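Local coordinates for d-3-phosphoglycerate dehydrogenase oxidoreductase protein (Ralstonia solanacearum, PDB 3GG9) that probably oxidises D-3-phosphoglycerate with NAD, being a dehydrogenase of the D-isomer specific 2-hydroxyacid type, at the interface of chains A and B. Coordinates in Å, arbitrary orientation; residue numbers count along the deposited sequence, not the author numbering. Chains: chain A/B, d-3-phosphoglycerate dehydrogenase oxidoreductase protein.

Contact 1: the interface of chains A and B. Residues chain A 129, 139, 154-155; chain B 12, 14, 304-306, 309.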
ATOM      1  N   TYR A 129       6.591  -8.515   4.264  1.00 27.87           N
ATOM      2  CA  TYR A 129       6.148  -9.806   3.778  1.00 28.10           C
ATOM      3  C   TYR A 129       6.670 -10.071   2.367  1.00 28.86           C
ATOM      4  O   TYR A 129       7.042 -11.200   2.050  1.00 30.48           O
ATOM      5  CB  TYR A 129       4.619  -9.869   3.734  1.00 23.99           C
ATOM      6  CG  TYR A 129       3.891 -10.341   4.975  1.00 25.41           C
ATOM      7  CD1 TYR A 129       3.998 -11.665   5.432  1.00 21.20           C
ATOM      8  CD2 TYR A 129       3.009  -9.486   5.634  1.00 18.02           C
ATOM      9  CE1 TYR A 129       3.271 -12.106   6.570  1.00 20.80           C
ATOM     10  CE2 TYR A 129       2.291  -9.910   6.750  1.00 17.88           C
ATOM     11  CZ  TYR A 129       2.419 -11.215   7.207  1.00 22.75           C
ATOM     12  OH  TYR A 129       1.667 -11.579   8.308  1.00 22.54           O
ATOM     13  N   GLN A 139       5.080 -16.236   4.219  1.00 31.60           N
ATOM     14  CA  GLN A 139       4.217 -15.592   5.216  1.00 25.61           C
ATOM     15  C   GLN A 139       4.994 -15.232   6.500  1.00 20.89           C
ATOM     16  O   GLN A 139       4.615 -15.635   7.593  1.00 29.77           O
ATOM     17  CB  GLN A 139       2.984 -16.461   5.500  1.00 27.53           C
ATOM     18  CG  GLN A 139       1.811 -15.728   6.116  1.00 30.15           C
ATOM     19  CD  GLN A 139       0.558 -16.569   6.136  1.00 30.38           C
ATOM     20  OE1 GLN A 139       0.134 -17.039   7.196  1.00 29.74           O
ATOM     21  NE2 GLN A 139      -0.052 -16.760   4.966  1.00 25.61           N
ATOM     22  N   ILE A 154       1.656  -9.467  12.320  1.00 31.64           N
ATOM     23  CA  ILE A 154       0.416  -9.741  11.585  0.50 31.35           C
ATOM     24  C   ILE A 154      -0.282  -8.445  11.169  1.00 29.61           C
ATOM     25  O   ILE A 154      -0.192  -7.456  11.882  1.00 28.92           O
ATOM     26  CB  ILE A 154      -0.509 -10.715  12.421  0.50 34.67           C
ATOM     27  CG1 ILE A 154      -0.638 -12.064  11.723  0.50 33.00           C
ATOM     28  CG2 ILE A 154      -1.899 -10.184  12.686  0.50 39.19           C
ATOM     29  CD1 ILE A 154       0.534 -12.956  11.963  0.50 20.58           C
ATOM     30  N   GLY A 155      -0.991  -8.462  10.041  1.00 25.45           N
ATOM     31  CA  GLY A 155      -1.734  -7.299   9.577  1.00 28.23           C
ATOM     32  C   GLY A 155      -2.801  -6.778  10.526  1.00 30.56           C
ATOM     33  O   GLY A 155      -3.274  -7.495  11.418  1.00 26.91           O
TER
ATOM     34  N   GLN B  12       3.258 -17.939  11.477  1.00 32.84           N
ATOM     35  CA  GLN B  12       3.812 -16.919  12.375  1.00 32.29           C
ATOM     36  C   GLN B  12       3.490 -17.160  13.848  1.00 34.80           C
ATOM     37  O   GLN B  12       3.805 -16.324  14.697  1.00 34.09           O
ATOM     38  CB  GLN B  12       3.379 -15.514  11.943  1.00 29.13           C
ATOM     39  CG  GLN B  12       4.115 -15.054  10.705  1.00 26.32           C
ATOM     40  CD  GLN B  12       3.531 -13.798  10.087  1.00 33.30           C
ATOM     41  OE1 GLN B  12       4.100 -12.719  10.204  1.00 33.73           O
ATOM     42  NE2 GLN B  12       2.396 -13.939   9.417  1.00 19.53           N
ATOM     43  N   ALA B  14       0.642 -17.280  15.451  1.00 29.47           N
ATOM     44  CA  ALA B  14      -0.248 -16.217  15.902  1.00 34.02           C
ATOM     45  C   ALA B  14      -1.413 -16.722  16.732  1.00 29.42           C
ATOM     46  O   ALA B  14      -1.855 -16.037  17.654  1.00 32.40           O
ATOM     47  CB  ALA B  14      -0.761 -15.377  14.708  1.00 33.29           C
ATOM     48  N   VAL B 304      -5.027 -12.905   6.782  1.00 24.88           N
ATOM     49  CA  VAL B 304      -4.042 -12.907   7.891  1.00 23.23           C
ATOM     50  C   VAL B 304      -3.937 -11.515   8.546  1.00 27.44           C
ATOM     51  O   VAL B 304      -3.125 -10.653   8.169  1.00 26.32           O
ATOM     52  CB  VAL B 304      -2.671 -13.434   7.429  1.00 22.40           C
ATOM     53  CG1 VAL B 304      -1.771 -13.656   8.627  1.00 24.42           C
ATOM     54  CG2 VAL B 304      -2.837 -14.762   6.734  1.00 26.52           C
ATOM     55  N   GLU B 305      -4.771 -11.323   9.557  1.00 28.97           N
ATOM     56  CA  GLU B 305      -5.001 -10.024  10.161  1.00 27.15           C
ATOM     57  C   GLU B 305      -5.580 -10.270  11.567  1.00 28.24           C
ATOM     58  O   GLU B 305      -6.322 -11.233  11.765  1.00 32.17           O
ATOM     59  CB  GLU B 305      -5.971  -9.222   9.279  1.00 30.55           C
ATOM     60  CG  GLU B 305      -6.220  -7.779   9.710  1.00 31.67           C
ATOM     61  CD  GLU B 305      -7.288  -7.683  10.775  1.00 37.45           C
ATOM     62  OE1 GLU B 305      -8.370  -8.293  10.571  1.00 38.00           O
ATOM     63  OE2 GLU B 305      -7.035  -7.021  11.821  1.00 30.55           O
ATOM     64  N   ARG B 306      -5.252  -9.393  12.515  1.00 31.04           N
ATOM     65  CA  ARG B 306      -5.629  -9.545  13.940  1.00 33.93           C
ATOM     66  C   ARG B 306      -7.111  -9.761  14.255  1.00 33.11           C
ATOM     67  O   ARG B 306      -7.461 -10.752  14.901  1.00 30.72           O
ATOM     68  CB  ARG B 306      -5.080  -8.383  14.771  1.00 38.26           C
ATOM     69  CG  ARG B 306      -4.955  -8.712  16.247  1.00 53.06           C
ATOM     70  CD  ARG B 306      -4.875  -7.466  17.118  1.00 59.79           C
ATOM     71  NE  ARG B 306      -5.984  -6.532  16.911  1.00 70.50           N
ATOM     72  CZ  ARG B 306      -7.227  -6.692  17.373  1.00 76.72           C
ATOM     73  NH1 ARG B 306      -8.133  -5.753  17.135  1.00 79.30           N
ATOM     74  NH2 ARG B 306      -7.576  -7.772  18.075  1.00 66.60           N
ATOM     75  N   TYR B 309      -8.346 -13.067  12.444  1.00 27.11           N
ATOM     76  CA  TYR B 309      -7.977 -14.220  13.231  1.00 28.53           C
ATOM     77  C   TYR B 309      -8.812 -14.354  14.509  1.00 30.99           C
ATOM     78  O   TYR B 309      -9.287 -15.439  14.795  1.00 31.53           O
ATOM     79  CB  TYR B 309      -6.492 -14.196  13.565  1.00 29.94           C
ATOM     80  CG  TYR B 309      -5.635 -14.948  12.571  1.00 29.38           C
ATOM     81  CD1 TYR B 309      -6.012 -15.061  11.236  1.00 26.32           C
ATOM     82  CD2 TYR B 309      -4.422 -15.523  12.965  1.00 32.12           C
ATOM     83  CE1 TYR B 309      -5.218 -15.738  10.326  1.00 26.74           C
ATOM     84  CE2 TYR B 309      -3.621 -16.205  12.058  1.00 32.29           C
ATOM     85  CZ  TYR B 309      -4.026 -16.297  10.739  1.00 31.76           C
ATOM     86  OH  TYR B 309      -3.250 -16.968   9.831  1.00 29.62           O
TER
HETATM   87  O   HOH W   1      -0.608 -10.452   7.955  1.00 28.54           O
HETATM   88  O   HOH W   2       1.141 -16.578   9.479  1.00 33.77           O
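A:Gly155 and B:Glu305 lie side by side as a parallel beta bridge between the chains, and the backbone N of B:Arg306 donates to the carbonyl O of A:Gly155 at 3.0 Å. A:Gly155, having no side chain, probably helps the two backbones come together. Its own N reaches B:Val304 O through water 1, which also bonds the phenol OH of A:Tyr129, so one water ties the bridge to the neighbouring polar cluster.

In that cluster A:Tyr129 and B:Gln12 meet tip to tip. The amide NE2 of B:Gln12 donates to A:Tyr129 OH over 2.7 Å, nearly straight at 164°. The donor sits at the ring edge, in the ring plane, while the amide is turned 80° against the ring; the phenol oxygen lies in the amide plane, where an N-H points. NE2 spends a second N-H on water 2, 2.9 Å away, and this water passes the link to the side-chain OE1 of A:Gln139. An amide suits this place because its nitrogen can serve both partners at once.

A:Ile154 supplies the apolar part. Its CD1 packs 3.6 Å from CD of B:Gln12 and also touches the methyl CB of B:Ala14, small enough to fit beside it. The side chains of A:Ile154 and B:Val304 cross at about a right angle, CG1 of the isoleucine lying 3.7 Å from CG1 of the valine, the branch set anti to the backbone N (chi1 -170°). The other branch of B:Val304, CG2, meets the amide end of A:Gln139 tip to tip.

Beside the central two-fold region, helix 126-134 and loop residues A:Gln139, A:Ile154 and A:Gly155 rest against the inner end of chain B's outer domain, at the B:Gln12 loop and the start of helix 306-324.

Contact 2: the interface of chains A and B. Residues chain A 113, 117-118, 121; chain B 120, 124, 126.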
ATOM      1  N   GLU A 113      -2.623  10.443  -1.851  1.00 15.45           N
ATOM      2  CA  GLU A 113      -2.747   9.038  -2.189  1.00 14.58           C
ATOM      3  C   GLU A 113      -1.519   8.297  -1.704  1.00 18.80           C
ATOM      4  O   GLU A 113      -1.601   7.169  -1.249  1.00 20.81           O
ATOM      5  CB  GLU A 113      -2.899   8.848  -3.676  1.00 18.13           C
ATOM      6  CG  GLU A 113      -4.276   9.357  -4.130  1.00 18.01           C
ATOM      7  CD  GLU A 113      -4.667   8.884  -5.505  1.00 32.44           C
ATOM      8  OE1 GLU A 113      -3.905   8.115  -6.103  1.00 20.19           O
ATOM      9  OE2 GLU A 113      -5.761   9.267  -5.991  1.00 20.02           O
ATOM     10  N   ALA A 117      -1.221   5.048   0.696  1.00 15.07           N
ATOM     11  CA  ALA A 117      -0.520   3.869   0.206  1.00 17.43           C
ATOM     12  C   ALA A 117       0.423   3.390   1.303  1.00 23.46           C
ATOM     13  O   ALA A 117       0.532   2.199   1.555  1.00 22.97           O
ATOM     14  CB  ALA A 117       0.272   4.230  -1.085  1.00 16.87           C
ATOM     15  N   LEU A 118       1.059   4.338   1.981  1.00 23.11           N
ATOM     16  CA  LEU A 118       1.959   4.020   3.111  1.00 20.76           C
ATOM     17  C   LEU A 118       1.240   3.520   4.361  1.00 16.77           C
ATOM     18  O   LEU A 118       1.723   2.624   5.020  1.00 19.59           O
ATOM     19  CB  LEU A 118       2.819   5.230   3.464  1.00 27.71           C
ATOM     20  CG  LEU A 118       3.996   5.540   2.548  1.00 31.76           C
ATOM     21  CD1 LEU A 118       4.672   6.811   3.030  1.00 30.55           C
ATOM     22  CD2 LEU A 118       4.978   4.370   2.543  1.00 26.95           C
ATOM     23  N   ALA A 121       0.265   0.012   3.369  1.00 24.58           N
ATOM     24  CA  ALA A 121       1.469  -0.796   3.219  1.00 23.52           C
ATOM     25  C   ALA A 121       1.994  -1.142   4.599  1.00 19.95           C
ATOM     26  O   ALA A 121       2.259  -2.300   4.874  1.00 24.07           O
ATOM     27  CB  ALA A 121       2.519  -0.061   2.389  1.00 19.77           C
TER
ATOM     28  N   MET B 120      -2.736  -0.015  -4.128  1.00 22.13           N
ATOM     29  CA  MET B 120      -1.969   1.206  -3.837  1.00 20.66           C
ATOM     30  C   MET B 120      -0.458   0.970  -3.851  1.00 19.49           C
ATOM     31  O   MET B 120       0.277   1.781  -4.439  1.00 19.42           O
ATOM     32  CB  MET B 120      -2.435   1.858  -2.541  1.00 22.56           C
ATOM     33  CG  MET B 120      -3.880   2.361  -2.641  1.00 21.14           C
ATOM     34  SD  MET B 120      -4.322   3.622  -1.448  1.00 19.39           S
ATOM     35  CE  MET B 120      -3.662   5.030  -2.310  1.00 18.76           C
ATOM     36  N   ARG B 124       1.912   2.797  -6.740  1.00 23.76           N
ATOM     37  CA  ARG B 124       2.993   3.684  -6.369  1.00 18.74           C
ATOM     38  C   ARG B 124       4.360   3.017  -6.272  1.00 20.74           C
ATOM     39  O   ARG B 124       5.308   3.657  -5.783  1.00 18.44           O
ATOM     40  CB  ARG B 124       2.660   4.379  -5.070  1.00 16.37           C
ATOM     41  CG  ARG B 124       1.476   5.373  -5.207  1.00 15.97           C
ATOM     42  CD  ARG B 124       1.724   6.407  -6.336  1.00 20.57           C
ATOM     43  NE  ARG B 124       2.607   7.503  -5.898  1.00 21.50           N
ATOM     44  CZ  ARG B 124       2.171   8.675  -5.452  1.00 23.16           C
ATOM     45  NH1 ARG B 124       0.866   8.949  -5.390  1.00 20.64           N
ATOM     46  NH2 ARG B 124       3.026   9.563  -5.052  1.00 19.42           N
ATOM     47  N   ILE B 126       5.667   0.853  -4.425  1.00 22.42           N
ATOM     48  CA  ILE B 126       6.147   0.971  -3.059  0.50 22.76           C
ATOM     49  C   ILE B 126       7.212  -0.067  -2.706  1.00 24.20           C
ATOM     50  O   ILE B 126       8.294   0.313  -2.280  1.00 24.86           O
ATOM     51  CB  ILE B 126       4.960   0.959  -2.074  0.50 26.18           C
ATOM     52  CG1 ILE B 126       4.197   2.269  -2.217  0.50 26.01           C
ATOM     53  CG2 ILE B 126       5.408   0.689  -0.643  0.50 20.96           C
ATOM     54  CD1 ILE B 126       3.321   2.533  -1.102  0.50  8.44           C
TER
HETATM   55  O   HOH W   3      -1.563   7.194  -6.169  1.00 26.77           O
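Helix 109-123 of chain A packs against the same helix of chain B, near its end, and against the following loop residue B:Arg124 and the start of helix 126-134. The contact centres on A:Ala117, whose CB meets CD1 of B:Ile126 at 3.5 Å, a snug fit for two methyl groups. B:Ile126 sends CG1 anti to its carbonyl carbon (chi1 -71°), and the terminal CD1 carried by this branch does the touching. On its other flank, A:Ala117 CB lies 3.9 Å from CB of B:Met120. Alanine suits the place because its short side chain lets the partner's residues approach the helix backbone.

B:Met120 runs alongside this backbone. Its chain bends at the last torsion (chi3 82°), bringing the methyl CE to 3.2 Å from the carbonyl O of A:Glu113, with SD near the backbone of A:Ala117. A flexible, apolar thioether can follow such a helix surface without needing a polar partner.

A polar link is made through water 3. It lies 2.5 Å from the carboxylate OE1 of A:Glu113 and 3.1 Å from NH1 of B:Arg124, in the guanidinium plane at its edge. The two side chains therefore meet through water, with OE1 and NH1 4.9 Å apart; their opposite charges may still attract.

This largely apolar helix packing joins the two copies, probably helping to hold together a dimer of the kind common in this family.

About 19 Å separates the C-alpha centres of contact 1 and contact 2. They share helix 126-134, used from opposite chains in the copies given: its first residue, B:Ile126, belongs to contact 2, and A:Tyr129 to contact 1. Because the interface is two-fold symmetric, each chain presents both residues, and this short helix serves both patches. Contact 2 adds packing of the paired 109-123 helices, whereas contact 1 extends the union to loops and the start of helix 306-324 with polar groups and ordered water. Together they spread the grip over several elements, which would probably fix the relative orientation of the subunits.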